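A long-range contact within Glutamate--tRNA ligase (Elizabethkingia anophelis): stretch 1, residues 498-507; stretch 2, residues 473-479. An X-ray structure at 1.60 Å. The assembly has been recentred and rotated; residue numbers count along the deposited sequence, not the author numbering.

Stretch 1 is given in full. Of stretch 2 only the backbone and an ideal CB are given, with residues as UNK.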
ATOM      1  N   GLU A 498      31.735  -5.976  32.760  1.00 45.26           N
ATOM      2  CA  GLU A 498      30.334  -5.615  32.957  1.00 42.54           C
ATOM      3  C   GLU A 498      29.532  -6.779  33.537  1.00 47.18           C
ATOM      4  O   GLU A 498      28.641  -6.569  34.367  1.00 41.22           O
ATOM      5  CB  GLU A 498      29.725  -5.143  31.637  1.00 38.85           C
ATOM      6  CG  GLU A 498      28.256  -4.728  31.724  1.00 37.56           C
ATOM      7  CD  GLU A 498      28.045  -3.501  32.598  1.00 42.25           C
ATOM      8  OE1 GLU A 498      28.992  -2.699  32.744  1.00 43.35           O
ATOM      9  OE2 GLU A 498      26.933  -3.343  33.149  1.00 37.01           O
ATOM     10  N   THR A 499      29.832  -8.010  33.110  1.00 42.02           N
ATOM     11  CA  THR A 499      29.175  -9.179  33.689  1.00 44.95           C
ATOM     12  C   THR A 499      29.371  -9.229  35.198  1.00 46.89           C
ATOM     13  O   THR A 499      28.405  -9.370  35.959  1.00 44.44           O
ATOM     14  CB  THR A 499      29.709 -10.462  33.047  1.00 48.49           C
ATOM     15  OG1 THR A 499      29.309 -10.513  31.674  1.00 42.52           O
ATOM     16  CG2 THR A 499      29.176 -11.696  33.769  1.00 44.11           C
ATOM     17  N   ILE A 500      30.622  -9.108  35.650  1.00 48.38           N
ATOM     18  CA  ILE A 500      30.910  -9.154  37.079  1.00 54.77           C
ATOM     19  C   ILE A 500      30.277  -7.965  37.792  1.00 49.33           C
ATOM     20  O   ILE A 500      29.727  -8.107  38.889  1.00 50.23           O
ATOM     21  CB  ILE A 500      32.431  -9.223  37.309  1.00 60.61           C
ATOM     22  CG1 ILE A 500      33.011 -10.459  36.613  1.00 53.21           C
ATOM     23  CG2 ILE A 500      32.752  -9.248  38.797  1.00 60.95           C
ATOM     24  CD1 ILE A 500      34.526 -10.513  36.617  1.00 55.82           C
ATOM     25  N   SER A 501      30.317  -6.784  37.170  1.00 48.00           N
ATOM     26  CA  SER A 501      29.675  -5.608  37.754  1.00 53.74           C
ATOM     27  C   SER A 501      28.188  -5.852  38.006  1.00 54.58           C
ATOM     28  O   SER A 501      27.677  -5.561  39.095  1.00 46.98           O
ATOM     29  CB  SER A 501      29.873  -4.398  36.840  1.00 54.01           C
ATOM     30  OG  SER A 501      29.213  -3.259  37.362  1.00 52.44           O
ATOM     31  N   ARG A 502      27.476  -6.388  37.010  1.00 43.28           N
ATOM     32  CA  ARG A 502      26.048  -6.639  37.190  1.00 41.61           C
ATOM     33  C   ARG A 502      25.798  -7.708  38.245  1.00 44.80           C
ATOM     34  O   ARG A 502      24.818  -7.630  38.994  1.00 45.02           O
ATOM     35  CB  ARG A 502      25.407  -7.041  35.863  1.00 40.77           C
ATOM     36  CG  ARG A 502      25.410  -5.932  34.840  1.00 36.91           C
ATOM     37  CD  ARG A 502      24.652  -6.333  33.590  1.00 34.26           C
ATOM     38  NE  ARG A 502      24.910  -5.380  32.519  1.00 32.73           N
ATOM     39  CZ  ARG A 502      24.297  -5.391  31.341  1.00 30.32           C
ATOM     40  NH1 ARG A 502      23.376  -6.309  31.078  1.00 29.17           N
ATOM     41  NH2 ARG A 502      24.612  -4.477  30.427  1.00 35.16           N
ATOM     42  N   ILE A 503      26.662  -8.724  38.307  1.00 45.10           N
ATOM     43  CA  ILE A 503      26.500  -9.772  39.312  1.00 46.98           C
ATOM     44  C   ILE A 503      26.658  -9.185  40.709  1.00 50.98           C
ATOM     45  O   ILE A 503      25.832  -9.421  41.598  1.00 54.14           O
ATOM     46  CB  ILE A 503      27.503 -10.915  39.069  1.00 49.13           C
ATOM     47  CG1 ILE A 503      27.155 -11.694  37.801  1.00 48.71           C
ATOM     48  CG2 ILE A 503      27.558 -11.850  40.276  1.00 54.88           C
ATOM     49  CD1 ILE A 503      28.251 -12.652  37.380  1.00 48.30           C
ATOM     50  N   ASN A 504      27.717  -8.396  40.913  1.00 53.73           N
ATOM     51  CA  ASN A 504      27.948  -7.783  42.220  1.00 54.94           C
ATOM     52  C   ASN A 504      26.829  -6.814  42.577  1.00 60.41           C
ATOM     53  O   ASN A 504      26.442  -6.705  43.745  1.00 56.88           O
ATOM     54  CB  ASN A 504      29.302  -7.071  42.237  1.00 54.83           C
ATOM     55  CG  ASN A 504      30.472  -8.040  42.225  1.00 60.93           C
ATOM     56  OD1 ASN A 504      30.413  -9.112  42.829  1.00 60.58           O
ATOM     57  ND2 ASN A 504      31.541  -7.667  41.533  1.00 60.87           N
ATOM     58  N   LYS A 505      26.297  -6.103  41.580  1.00 54.10           N
ATOM     59  CA  LYS A 505      25.160  -5.222  41.822  1.00 50.78           C
ATOM     60  C   LYS A 505      23.942  -6.018  42.274  1.00 59.89           C
ATOM     61  O   LYS A 505      23.216  -5.597  43.183  1.00 62.59           O
ATOM     62  CB  LYS A 505      24.860  -4.415  40.557  1.00 60.64           C
ATOM     63  CG  LYS A 505      23.411  -3.980  40.387  1.00 70.68           C
ATOM     64  CD  LYS A 505      23.071  -2.758  41.221  1.00 77.18           C
ATOM     65  CE  LYS A 505      21.672  -2.257  40.887  1.00 77.84           C
ATOM     66  NZ  LYS A 505      21.304  -1.046  41.668  1.00 80.03           N
ATOM     67  N   ALA A 506      23.713  -7.185  41.665  1.00 55.25           N
ATOM     68  CA  ALA A 506      22.587  -8.020  42.070  1.00 52.28           C
ATOM     69  C   ALA A 506      22.825  -8.644  43.440  1.00 54.70           C
ATOM     70  O   ALA A 506      21.884  -8.797  44.227  1.00 57.14           O
ATOM     71  CB  ALA A 506      22.329  -9.101  41.021  1.00 50.70           C
ATOM     72  N   ILE A 507      24.072  -9.022  43.737  1.00 52.36           N
ATOM     73  CA  ILE A 507      24.399  -9.548  45.062  1.00 60.40           C
ATOM     74  C   ILE A 507      24.132  -8.492  46.127  1.00 71.43           C
ATOM     75  O   ILE A 507      23.521  -8.770  47.166  1.00 77.92           O
ATOM     76  CB  ILE A 507      25.861 -10.032  45.108  1.00 56.22           C
ATOM     77  CG1 ILE A 507      26.033 -11.326  44.311  1.00 61.78           C
ATOM     78  CG2 ILE A 507      26.315 -10.232  46.551  1.00 61.60           C
ATOM     79  CD1 ILE A 507      27.472 -11.815  44.254  1.00 57.67           C
ATOM     80  N   UNK A 473      19.446 -17.305  38.384  1.00 50.34           N
ATOM     81  CA  UNK A 473      19.830 -16.063  39.077  1.00 47.52           C
ATOM     82  C   UNK A 473      20.837 -15.245  38.292  1.00 47.94           C
ATOM     83  O   UNK A 473      20.843 -14.011  38.396  1.00 45.19           O
ATOM     84  CB  UNK A 473      20.409 -16.386  40.456  1.00 47.52           C
ATOM     85  N   UNK A 474      21.682 -15.905  37.497  1.00 43.84           N
ATOM     86  CA  UNK A 474      22.610 -15.196  36.623  1.00 45.08           C
ATOM     87  C   UNK A 474      21.862 -14.383  35.568  1.00 40.97           C
ATOM     88  O   UNK A 474      22.190 -13.217  35.319  1.00 39.06           O
ATOM     89  CB  UNK A 474      23.563 -16.184  35.948  1.00 45.08           C
ATOM     90  N   UNK A 475      20.851 -14.988  34.933  1.00 37.57           N
ATOM     91  CA  UNK A 475      20.026 -14.246  33.983  1.00 35.80           C
ATOM     92  C   UNK A 475      19.379 -13.037  34.646  1.00 38.03           C
ATOM     93  O   UNK A 475      19.371 -11.939  34.081  1.00 34.74           O
ATOM     94  CB  UNK A 475      18.950 -15.156  33.386  1.00 35.80           C
ATOM     95  N   UNK A 476      18.833 -13.220  35.852  1.00 38.50           N
ATOM     96  CA  UNK A 476      18.202 -12.105  36.550  1.00 39.65           C
ATOM     97  C   UNK A 476      19.196 -10.975  36.793  1.00 37.77           C
ATOM     98  O   UNK A 476      18.865  -9.796  36.608  1.00 40.57           O
ATOM     99  CB  UNK A 476      17.607 -12.577  37.878  1.00 39.65           C
ATOM    100  N   UNK A 477      20.427 -11.322  37.173  1.00 38.83           N
ATOM    101  CA  UNK A 477      21.451 -10.315  37.441  1.00 38.82           C
ATOM    102  C   UNK A 477      21.762  -9.488  36.201  1.00 38.91           C
ATOM    103  O   UNK A 477      21.976  -8.271  36.288  1.00 38.83           O
ATOM    104  CB  UNK A 477      22.728 -10.982  37.955  1.00 38.82           C
ATOM    105  N   UNK A 478      21.824 -10.139  35.043  1.00 34.82           N
ATOM    106  CA  UNK A 478      22.280  -9.466  33.832  1.00 33.26           C
ATOM    107  C   UNK A 478      21.165  -8.694  33.146  1.00 35.35           C
ATOM    108  O   UNK A 478      21.437  -7.697  32.469  1.00 34.17           O
ATOM    109  CB  UNK A 478      22.875 -10.485  32.858  1.00 33.26           C
ATOM    110  N   UNK A 479      19.918  -9.130  33.320  1.00 32.62           N
ATOM    111  CA  UNK A 479      18.795  -8.599  32.564  1.00 33.15           C
ATOM    112  C   UNK A 479      17.801  -7.840  33.439  1.00 39.68           C
ATOM    113  O   UNK A 479      17.115  -6.940  32.937  1.00 37.32           O
ATOM    114  CB  UNK A 479      18.077  -9.738  31.838  1.00 33.15           C
TER

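Two helices of one chain cross here at 102°, their axes 8.3 Å apart at closest approach. Stretch 1 presents Thr-499, Arg-502, Ile-503 and Ala-506 to the other helix.

Position 473 is out of reach of stretch 1. Its ideal CB has nothing of that stretch within 5.5 Å, so the contact sets no limit on size. Its phi of -64° is compatible with proline, among many others. The residue is Pro-473. Its N has no bond to the turn before, and the helix is kinked there.

At position 474 the CA-to-CB bond points sideways. The CB is far from stretch 1, but the apolar end of Ile-503 lies within range of a longer side chain. Leucine, isoleucine or methionine would suit. The residue is Leu-474, with chi1 t and chi2 p. Leu-474 CD1 packs on Ile-503 CD1 at 3.7 Å.

Positions 475 and 476 meet nothing of stretch 1. Position 475 is out of reach, and 476 points sideways into space that stretch 1 leaves empty. Many residues would fit either. They are Arg-475, which touches a crystal neighbour, and Leu-476.

Position 477 points toward stretch 1, and the space is tight. Its ideal CB is 3.6 Å from Ala-506 CB, 4.1 Å from Arg-502 O and 4.2 Å from Ile-503 CA. A small residue suits: glycine, alanine or serine. The residue is Ser-477, chi1 m. Its OG turns back along its own helix and donates to Pro-473 O at 2.8 Å. Ser-477 OG also lies 3.3 Å from Ala-506 CB, a plain contact. The backbones run close here, with Ser-477 CA and Ala-506 CA 5.3 Å apart. Water 1 bridges them nearby, donating to Ser-477 O at 2.7 Å and to Arg-502 O at 3.0 Å.

Position 478 points sideways. Its ideal CB is 4.6 Å from Arg-502 NH1, and aliphatic surface of Thr-499 and Arg-502 lies beyond. A medium or long apolar side chain would suit. The residue is Leu-478, chi1 m and chi2 t. Leu-478 CD2 reaches Arg-502 CB at 4.0 Å and Thr-499 CG2 at 4.1 Å. Any residue here would offer its backbone O: Arg-502 NH1 donates to Leu-478 O at 2.8 Å, with that oxygen near the guanidinium plane. Arg-502 NE meanwhile forms a salt bridge with Glu-498 OE2 at 2.9 Å.

Position 479 points away, so stretch 1 does not select its side chain. The residue is Val-479.

Stretch 2 (473-479) PLRLSLV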
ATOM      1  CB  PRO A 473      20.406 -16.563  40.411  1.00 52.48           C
ATOM      2  CG  PRO A 473      20.851 -17.945  40.135  1.00 49.88           C
ATOM      3  CD  PRO A 473      19.860 -18.496  39.151  1.00 49.53           C
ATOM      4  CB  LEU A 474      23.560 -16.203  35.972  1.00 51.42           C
ATOM      5  CG  LEU A 474      24.726 -15.718  35.118  1.00 50.28           C
ATOM      6  CD1 LEU A 474      25.555 -14.693  35.877  1.00 58.68           C
ATOM      7  CD2 LEU A 474      25.579 -16.916  34.736  1.00 54.04           C
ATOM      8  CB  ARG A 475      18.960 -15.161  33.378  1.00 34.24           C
ATOM      9  CG  ARG A 475      18.053 -14.460  32.345  1.00 34.17           C
ATOM     10  CD  ARG A 475      16.958 -15.378  31.792  1.00 32.37           C
ATOM     11  NE  ARG A 475      17.496 -16.588  31.179  1.00 34.09           N
ATOM     12  CZ  ARG A 475      17.921 -16.666  29.921  1.00 32.49           C
ATOM     13  NH1 ARG A 475      17.881 -15.598  29.133  1.00 31.21           N
ATOM     14  NH2 ARG A 475      18.397 -17.814  29.454  1.00 38.23           N
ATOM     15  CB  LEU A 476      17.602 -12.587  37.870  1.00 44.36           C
ATOM     16  CG  LEU A 476      16.937 -11.516  38.736  1.00 46.70           C
ATOM     17  CD1 LEU A 476      15.651 -11.041  38.093  1.00 44.21           C
ATOM     18  CD2 LEU A 476      16.676 -12.056  40.126  1.00 51.91           C
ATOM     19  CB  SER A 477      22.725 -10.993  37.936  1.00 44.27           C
ATOM     20  OG  SER A 477      22.471 -11.777  39.085  1.00 48.29           O
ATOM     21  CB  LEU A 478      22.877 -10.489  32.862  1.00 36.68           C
ATOM     22  CG  LEU A 478      24.025 -11.344  33.400  1.00 36.20           C
ATOM     23  CD1 LEU A 478      24.427 -12.397  32.390  1.00 41.78           C
ATOM     24  CD2 LEU A 478      25.234 -10.489  33.804  1.00 44.75           C
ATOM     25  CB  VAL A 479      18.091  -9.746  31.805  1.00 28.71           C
ATOM     26  CG1 VAL A 479      16.892  -9.239  31.011  1.00 30.75           C
ATOM     27  CG2 VAL A 479      19.075 -10.449  30.882  1.00 31.16           C
TER
HETATM   28  O   HOH W   1      22.453  -6.204  37.936  1.00 44.94           O
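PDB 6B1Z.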